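Local coordinates for ornithine carbamoyltransferase (Campylobacter jejuni subsp. jejuni, PDB 3TPF), which catalyses the reversible transfer of the carbamoyl group from carbamoyl phosphate to L-ornithine, giving L-citrulline and phosphate in arginine biosynthesis, at residues H260-Y265 with D280-E285; V218-W223 with F242-K247; M2-T7 with A114-A119. One frame throughout, in Å; residues are numbered along the deposited sequence.

Contact 1 of 3, residues H260-Y265 with D280-E285; sequences HCLPAY and DVIFEE
Leu262 divides its two methyl groups between neighbouring residues of helix 279-302, Ile282 and Phe283. Its CB points toward the helix, and CG stands anti to the carbonyl carbon (chi1 -66°), beyond which the branches part. CD2 lies 4.0 Å from CG2 of Ile282, whereas CD1 approaches CE1 of Phe283 obliquely, also at 4.0 Å. A forked leucine suits the spot because it can pack on two residues at once; Phe275 of helix 272-277 and Val87 of a neighbouring subunit add further apolar surface. Farther along the helix, Glu285 is extended enough to bring its carboxylate to the backbone of His260: N of His260 donates to OE1 of Glu285 (3.0 Å), which accepts with its syn lone pair. OE2 takes a weak hydrogen bond from Gln128. The loop also braces itself: N of Leu262 donates to ND1 of His260 at 2.9 Å, close to the ring plane, while NE2 of the same ring bonds Glu269. With a cis peptide before Pro263, residues 260-263 form the His-Cys-Leu-Pro signature of ornithine carbamoyltransferases, a loop following strand 257-260, outermost within this chain of a Rossmann-like sheet, where Cys261 and Leu262 are predicted to bind carbamoyl phosphate.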
# COMPACT_ATOMS: atom_id res chain seq x y z
N HIS B 260 -4.66 24.21 -14.41
CA HIS B 260 -5.47 23.82 -13.27
C HIS B 260 -4.82 22.62 -12.63
O HIS B 260 -4.49 21.67 -13.31
CB HIS B 260 -6.86 23.42 -13.72
CG HIS B 260 -7.87 23.34 -12.61
ND1 HIS B 260 -7.66 22.61 -11.46
CD2 HIS B 260 -9.12 23.86 -12.51
CE1 HIS B 260 -8.73 22.72 -10.68
NE2 HIS B 260 -9.64 23.46 -11.30
N CYS B 261 -4.64 22.63 -11.31
CA CYS B 261 -3.88 21.54 -10.62
C CYS B 261 -4.72 20.31 -10.47
O CYS B 261 -4.19 19.22 -10.36
CB CYS B 261 -3.34 21.91 -9.25
SG CYS B 261 -4.62 22.52 -8.11
N LEU B 262 -6.01 20.48 -10.50
CA LEU B 262 -6.95 19.33 -10.50
C LEU B 262 -7.17 18.86 -9.08
O LEU B 262 -6.37 19.14 -8.22
CB LEU B 262 -6.46 18.10 -11.32
CG LEU B 262 -6.30 18.20 -12.83
CD1 LEU B 262 -5.98 16.82 -13.45
CD2 LEU B 262 -7.61 18.75 -13.45
N PRO B 263 -8.23 18.15 -8.85
CA PRO B 263 -9.29 17.98 -9.79
C PRO B 263 -10.07 19.28 -10.04
O PRO B 263 -10.04 20.20 -9.23
CB PRO B 263 -10.25 17.05 -9.04
CG PRO B 263 -10.02 17.40 -7.60
CD PRO B 263 -8.52 17.53 -7.57
N ALA B 264 -10.87 19.26 -11.12
CA ALA B 264 -11.58 20.42 -11.60
C ALA B 264 -13.05 20.27 -11.35
O ALA B 264 -13.57 19.17 -11.29
CB ALA B 264 -11.26 20.58 -13.07
N TYR B 265 -13.73 21.36 -11.15
CA TYR B 265 -15.18 21.30 -10.91
C TYR B 265 -15.86 22.14 -11.96
O TYR B 265 -15.96 23.34 -11.85
CB TYR B 265 -15.58 21.71 -9.51
CG TYR B 265 -14.90 20.84 -8.49
CD1 TYR B 265 -15.38 19.54 -8.22
CD2 TYR B 265 -13.79 21.30 -7.78
CE1 TYR B 265 -14.75 18.72 -7.27
CE2 TYR B 265 -13.15 20.51 -6.84
CZ TYR B 265 -13.62 19.22 -6.59
OH TYR B 265 -12.97 18.44 -5.62
N ASP B 280 -5.28 19.12 -23.43
CA ASP B 280 -3.91 18.71 -23.69
C ASP B 280 -2.94 19.28 -22.69
O ASP B 280 -2.06 18.57 -22.17
CB ASP B 280 -3.41 19.07 -25.08
CG ASP B 280 -4.11 18.30 -26.18
OD1 ASP B 280 -4.45 17.13 -26.02
OD2 ASP B 280 -4.35 18.87 -27.26
N VAL B 281 -3.04 20.58 -22.45
CA VAL B 281 -2.08 21.25 -21.57
C VAL B 281 -2.34 20.88 -20.14
O VAL B 281 -1.43 20.74 -19.36
CB VAL B 281 -1.97 22.79 -21.76
CG1 VAL B 281 -3.13 23.55 -21.06
CG2 VAL B 281 -0.64 23.26 -21.23
N ILE B 282 -3.61 20.82 -19.77
CA ILE B 282 -3.97 20.59 -18.38
C ILE B 282 -3.47 19.19 -17.99
O ILE B 282 -2.97 19.00 -16.86
CB ILE B 282 -5.48 20.69 -18.13
CG1 ILE B 282 -5.90 22.17 -18.23
CG2 ILE B 282 -5.84 20.15 -16.74
CD1 ILE B 282 -7.41 22.41 -18.14
N PHE B 283 -3.61 18.24 -18.86
CA PHE B 283 -3.24 16.89 -18.48
C PHE B 283 -1.76 16.65 -18.64
O PHE B 283 -1.25 15.73 -18.04
CB PHE B 283 -4.08 15.78 -19.20
CG PHE B 283 -5.51 15.74 -18.76
CD1 PHE B 283 -5.84 15.41 -17.47
CD2 PHE B 283 -6.52 16.14 -19.60
CE1 PHE B 283 -7.15 15.45 -17.01
CE2 PHE B 283 -7.84 16.15 -19.17
CZ PHE B 283 -8.16 15.79 -17.87
N GLU B 284 -1.08 17.41 -19.50
CA GLU B 284 0.37 17.32 -19.51
C GLU B 284 0.87 17.88 -18.15
O GLU B 284 1.78 17.35 -17.50
CB GLU B 284 0.96 18.08 -20.70
CG GLU B 284 1.44 17.20 -21.86
CD GLU B 284 2.50 16.14 -21.43
OE1 GLU B 284 2.48 14.98 -21.97
OE2 GLU B 284 3.39 16.44 -20.56
N GLU B 285 0.19 18.93 -17.70
CA GLU B 285 0.51 19.59 -16.46
C GLU B 285 0.50 18.49 -15.40
O GLU B 285 1.48 18.31 -14.73
CB GLU B 285 -0.50 20.71 -16.11
CG GLU B 285 -0.27 21.45 -14.77
CD GLU B 285 -1.43 22.37 -14.30
OE1 GLU B 285 -2.39 22.45 -15.10
OE2 GLU B 285 -1.37 22.98 -13.16

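Contact 2 of 3, residues V218-W223 with F242-K247; sequences VITDTW and FMIDEK
The indole of Trp223 presents an edge to Phe242 and Met243: CZ2 lies 4.0 Å from N of Met243, in the ring plane, and 4.1 Å from C of Phe242. CB of Phe242 adds an apolar touch to the same CZ2, at 4.2 Å, although the phenyl ring itself turns from Trp223 and touches Ile152 of strand 148-152. Outside the two segments, Phe239 stacks with the indole. Chi1 of -64° sets CG of Trp223 beside the backbone N; the length of the indole brings the far carbon CZ2 to the opposing backbone.

Residues 218-220 belong to strand 217-220 of the parallel, Rossmann-like sheet, where the strand runs between 148-152 and 257-260. Residues 242-247 lie on the connection that leaves this strand and returns through helix 246-251 to strand 257-260, in a beta-alpha-beta crossover. Within residues 242-247, Ile244 packs on the strand residues Val218 and Thr220, a role suited to a branched aliphatic chain. Its CG1 comes 4.1 Å from CB of Thr220, and CD1 comes 4.1 Å from CG1 of Val218; the side chains of Val218 and Ile244 run antiparallel, side by side. Valine and threonine, both beta-branched, favour extended backbone. Thr220 turns OG1 anti to its own N (chi1 -165°), and this buried hydroxyl is satisfied by a hydrogen bond with O of Ile152 in the adjacent strand. Beyond Ile244 the chain enters its helix at Asp245, the N-cap, whose OD2 accepts a hydrogen bond from N of Ala248; a short carboxylate side chain is well fitted to hold a first-turn N-H. In the loop that follows strand 217-220, Asp221, a predicted L-ornithine ligand, folds OD1 back onto N of Thr222 in a weak bond of 2.7 Å.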
# COMPACT_ATOMS: atom_id res chain seq x y z
N VAL B 218 -2.97 31.44 -17.72
CA VAL B 218 -4.05 31.63 -16.76
C VAL B 218 -4.16 30.43 -15.88
O VAL B 218 -4.21 29.30 -16.34
CB VAL B 218 -5.42 31.84 -17.42
CG1 VAL B 218 -6.52 32.02 -16.38
CG2 VAL B 218 -5.43 33.01 -18.40
N ILE B 219 -4.11 30.69 -14.59
CA ILE B 219 -4.09 29.60 -13.62
C ILE B 219 -5.26 29.73 -12.70
O ILE B 219 -5.51 30.80 -12.16
CB ILE B 219 -2.85 29.66 -12.74
CG1 ILE B 219 -1.58 29.64 -13.64
CG2 ILE B 219 -2.93 28.58 -11.69
CD1 ILE B 219 -0.29 29.53 -12.88
N THR B 220 -5.96 28.63 -12.50
CA THR B 220 -7.06 28.67 -11.57
C THR B 220 -7.07 27.42 -10.76
O THR B 220 -6.31 26.49 -10.99
CB THR B 220 -8.39 28.85 -12.29
OG1 THR B 220 -9.39 29.23 -11.34
CG2 THR B 220 -8.81 27.61 -12.96
N ASP B 221 -7.93 27.41 -9.76
CA ASP B 221 -8.01 26.28 -8.82
C ASP B 221 -9.37 26.23 -8.15
O ASP B 221 -10.13 27.22 -8.15
CB ASP B 221 -6.93 26.43 -7.76
CG ASP B 221 -6.72 25.16 -6.90
OD1 ASP B 221 -7.22 24.05 -7.25
OD2 ASP B 221 -6.02 25.29 -5.87
N THR B 222 -9.67 25.09 -7.56
CA THR B 222 -10.94 24.91 -6.84
C THR B 222 -11.11 26.00 -5.82
O THR B 222 -10.15 26.51 -5.27
CB THR B 222 -10.99 23.59 -6.05
OG1 THR B 222 -10.36 23.80 -4.81
CG2 THR B 222 -10.19 22.45 -6.74
N TRP B 223 -12.34 26.33 -5.53
CA TRP B 223 -12.64 27.42 -4.59
C TRP B 223 -12.85 26.92 -3.19
O TRP B 223 -12.49 27.54 -2.20
CB TRP B 223 -13.91 28.11 -5.01
CG TRP B 223 -13.85 28.79 -6.32
CD1 TRP B 223 -12.79 29.37 -6.92
CD2 TRP B 223 -14.95 29.01 -7.17
NE1 TRP B 223 -13.14 29.91 -8.11
CE2 TRP B 223 -14.48 29.73 -8.28
CE3 TRP B 223 -16.31 28.69 -7.10
CZ2 TRP B 223 -15.32 30.14 -9.32
CZ3 TRP B 223 -17.15 29.08 -8.14
CH2 TRP B 223 -16.65 29.80 -9.23
N PHE B 242 -16.07 34.83 -10.96
CA PHE B 242 -14.68 34.35 -11.04
C PHE B 242 -14.40 33.13 -11.91
O PHE B 242 -13.26 32.73 -12.08
CB PHE B 242 -14.10 34.18 -9.64
CG PHE B 242 -13.73 35.48 -9.01
CD1 PHE B 242 -12.42 35.89 -9.00
CD2 PHE B 242 -14.69 36.32 -8.49
CE1 PHE B 242 -12.07 37.10 -8.43
CE2 PHE B 242 -14.35 37.52 -7.92
CZ PHE B 242 -13.04 37.92 -7.88
N MSE B 243 -15.42 32.55 -12.47
CA MSE B 243 -15.17 31.37 -13.29
C MSE B 243 -14.32 31.73 -14.46
O MSE B 243 -14.46 32.82 -14.99
CB MSE B 243 -16.50 30.83 -13.80
CG MSE B 243 -16.31 29.87 -14.96
SE MSE B 243 -18.02 28.95 -15.27
CE MSE B 243 -19.37 30.41 -15.30
N ILE B 244 -13.45 30.82 -14.88
CA ILE B 244 -12.77 30.92 -16.18
C ILE B 244 -13.60 30.28 -17.29
O ILE B 244 -13.88 29.08 -17.28
CB ILE B 244 -11.42 30.27 -16.23
CG1 ILE B 244 -10.52 30.87 -15.16
CG2 ILE B 244 -10.81 30.41 -17.59
CD1 ILE B 244 -10.42 32.39 -15.18
N ASP B 245 -14.05 31.12 -18.20
CA ASP B 245 -14.87 30.70 -19.31
C ASP B 245 -14.33 31.32 -20.59
O ASP B 245 -13.31 32.00 -20.56
CB ASP B 245 -16.37 31.00 -19.07
CG ASP B 245 -16.69 32.48 -18.77
OD1 ASP B 245 -17.91 32.75 -18.57
OD2 ASP B 245 -15.80 33.36 -18.76
N GLU B 246 -14.99 31.06 -21.71
CA GLU B 246 -14.53 31.51 -23.04
C GLU B 246 -14.27 33.01 -23.05
O GLU B 246 -13.23 33.48 -23.54
CB GLU B 246 -15.52 31.11 -24.15
CG GLU B 246 -14.87 30.75 -25.50
CD GLU B 246 -15.83 30.92 -26.69
OE1 GLU B 246 -16.02 29.93 -27.47
OE2 GLU B 246 -16.39 32.05 -26.87
N LYS B 247 -15.21 33.76 -22.52
CA LYS B 247 -15.07 35.24 -22.52
C LYS B 247 -13.85 35.67 -21.74
O LYS B 247 -13.19 36.64 -22.11
CB LYS B 247 -16.30 36.03 -22.00
CG LYS B 247 -16.22 37.54 -22.33
CD LYS B 247 -17.45 38.31 -21.89

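Contact 3 of 3, residues M2-T7 with A114-A119; sequences MKHFLT and APVINA
Phe5 and Ile117 form a single parallel bridge, with Phe5 spanning two residues of the facing strand: its N donates to O of Val116 (3.1 Å), and N of Asn118 donates to its O (2.9 Å). On either side of this bridge a side chain takes over the bonding. N of Val116 donates to ND1 of His4 at 2.9 Å in a nearly straight bond (167°), with the donor 4° from the ring plane. Histidine fits here because an unprotonated ring nitrogen can serve where a strand carbonyl might. In the other direction Asn118 sets CG anti to its N (chi1 174°), and ND2 donates to O of Leu6 over 3.1 Å, with that oxygen in the amide plane. Apolar packing comes from CD2 of Leu6, 3.7 Å from CG1 of Val116. At the N-terminal end SE of the selenomethionine Met2, a poorly ordered residue, lies 4.2 Å from CD of Pro115.

A second shell holds these groups. Ser121 and, weakly, Tyr124 share ND2 of Asn118; helix 102-111 touches His4, Val116 and Asn118, and helix 279-302 packs against Phe5 and Ile117. The N-terminal chain thus runs beside strand 116-118, the outermost within this chain of the parallel sheet in the carbamoyl-phosphate-binding domain, and adds a short, strand-like extension to that edge.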
# COMPACT_ATOMS: atom_id res chain seq x y z
N MSE B 2 21.81 20.81 6.04
CA MSE B 2 21.00 19.96 5.21
C MSE B 2 19.73 20.64 4.90
O MSE B 2 19.06 21.21 5.78
CB MSE B 2 20.73 18.71 6.00
CG MSE B 2 20.15 17.60 5.12
SE MSE B 2 18.64 16.69 6.02
CE MSE B 2 19.59 16.22 7.71
N LYS B 3 19.36 20.55 3.64
CA LYS B 3 18.21 21.25 3.15
C LYS B 3 16.98 20.30 2.92
O LYS B 3 17.10 19.25 2.32
CB LYS B 3 18.59 22.06 1.91
CG LYS B 3 19.41 23.32 2.28
CD LYS B 3 18.65 24.66 2.15
CE LYS B 3 19.14 25.52 0.98
NZ LYS B 3 18.06 26.40 0.45
N HIS B 4 15.85 20.72 3.47
CA HIS B 4 14.53 20.25 3.14
C HIS B 4 13.88 21.04 1.97
O HIS B 4 14.33 22.10 1.58
CB HIS B 4 13.64 20.42 4.35
CG HIS B 4 14.20 19.80 5.56
ND1 HIS B 4 14.16 18.45 5.76
CD2 HIS B 4 14.82 20.31 6.65
CE1 HIS B 4 14.75 18.15 6.91
NE2 HIS B 4 15.12 19.26 7.49
N PHE B 5 12.75 20.55 1.48
CA PHE B 5 12.00 21.24 0.42
C PHE B 5 10.53 21.48 0.92
O PHE B 5 9.62 20.78 0.61
CB PHE B 5 12.06 20.42 -0.86
CG PHE B 5 11.49 21.15 -2.03
CD1 PHE B 5 12.28 22.01 -2.81
CD2 PHE B 5 10.18 21.06 -2.32
CE1 PHE B 5 11.75 22.76 -3.84
CE2 PHE B 5 9.62 21.81 -3.33
CZ PHE B 5 10.40 22.69 -4.09
N LEU B 6 10.34 22.43 1.76
CA LEU B 6 9.02 22.70 2.37
C LEU B 6 8.29 23.82 1.68
O LEU B 6 7.09 23.95 1.82
CB LEU B 6 9.21 23.11 3.85
CG LEU B 6 10.04 22.08 4.69
CD1 LEU B 6 10.10 22.41 6.16
CD2 LEU B 6 9.49 20.68 4.53
N THR B 7 9.04 24.71 1.07
CA THR B 7 8.50 25.83 0.29
C THR B 7 9.54 26.40 -0.67
O THR B 7 10.72 26.45 -0.37
CB THR B 7 8.02 26.99 1.18
OG1 THR B 7 7.70 28.11 0.34
CG2 THR B 7 9.10 27.38 2.16
N ALA B 114 16.46 12.71 7.48
CA ALA B 114 16.20 12.67 6.04
C ALA B 114 15.52 13.93 5.64
O ALA B 114 14.69 14.44 6.39
CB ALA B 114 15.28 11.50 5.69
N PRO B 115 15.78 14.40 4.40
CA PRO B 115 15.18 15.59 3.88
C PRO B 115 13.75 15.38 3.75
O PRO B 115 13.40 14.35 3.25
CB PRO B 115 15.76 15.68 2.50
CG PRO B 115 17.01 14.91 2.50
CD PRO B 115 16.81 13.84 3.50
N VAL B 116 12.92 16.32 4.22
CA VAL B 116 11.45 16.24 4.17
C VAL B 116 10.91 17.09 3.03
O VAL B 116 11.36 18.19 2.86
CB VAL B 116 10.86 16.86 5.44
CG1 VAL B 116 9.31 17.09 5.37
CG2 VAL B 116 11.43 16.14 6.63
N ILE B 117 9.92 16.58 2.26
CA ILE B 117 9.35 17.28 1.07
C ILE B 117 7.92 17.56 1.20
O ILE B 117 7.14 16.68 1.55
CB ILE B 117 9.44 16.41 -0.14
CG1 ILE B 117 10.89 16.18 -0.49
CG2 ILE B 117 8.73 17.09 -1.28
CD1 ILE B 117 10.96 15.04 -1.38
N ASN B 118 7.54 18.81 1.05
CA ASN B 118 6.15 19.23 1.35
C ASN B 118 5.30 18.87 0.14
O ASN B 118 5.23 19.61 -0.83
CB ASN B 118 6.05 20.72 1.55
CG ASN B 118 4.56 21.23 1.71
OD1 ASN B 118 3.63 20.40 1.74
ND2 ASN B 118 4.35 22.58 1.89
N ALA B 119 4.64 17.74 0.18
CA ALA B 119 3.76 17.33 -0.92
C ALA B 119 2.45 18.13 -0.91
O ALA B 119 1.62 17.93 -1.82
CB ALA B 119 3.45 15.85 -0.80

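How the contacts relate
Contact 3 comes first along the chain and lies in the carbamoyl-phosphate-binding domain; contact 2 and then contact 1 follow in the Asp/Orn-binding domain, on the other side of the chain's centre. Contacts 1 and 2 have centres about 12 Å apart and touch: strands 217-220 and 257-260 are neighbours in one parallel sheet, and the loops after them bring Cys261 against Asp221, so predicted carbamoyl phosphate and ornithine ligands meet there. The centre of contact 3 is about 25 Å from that of contact 1 and 31 Å from that of contact 2. Helix 279-302 links the domains: its first turns form one side of contact 1 and its C-terminal part reaches contact 3.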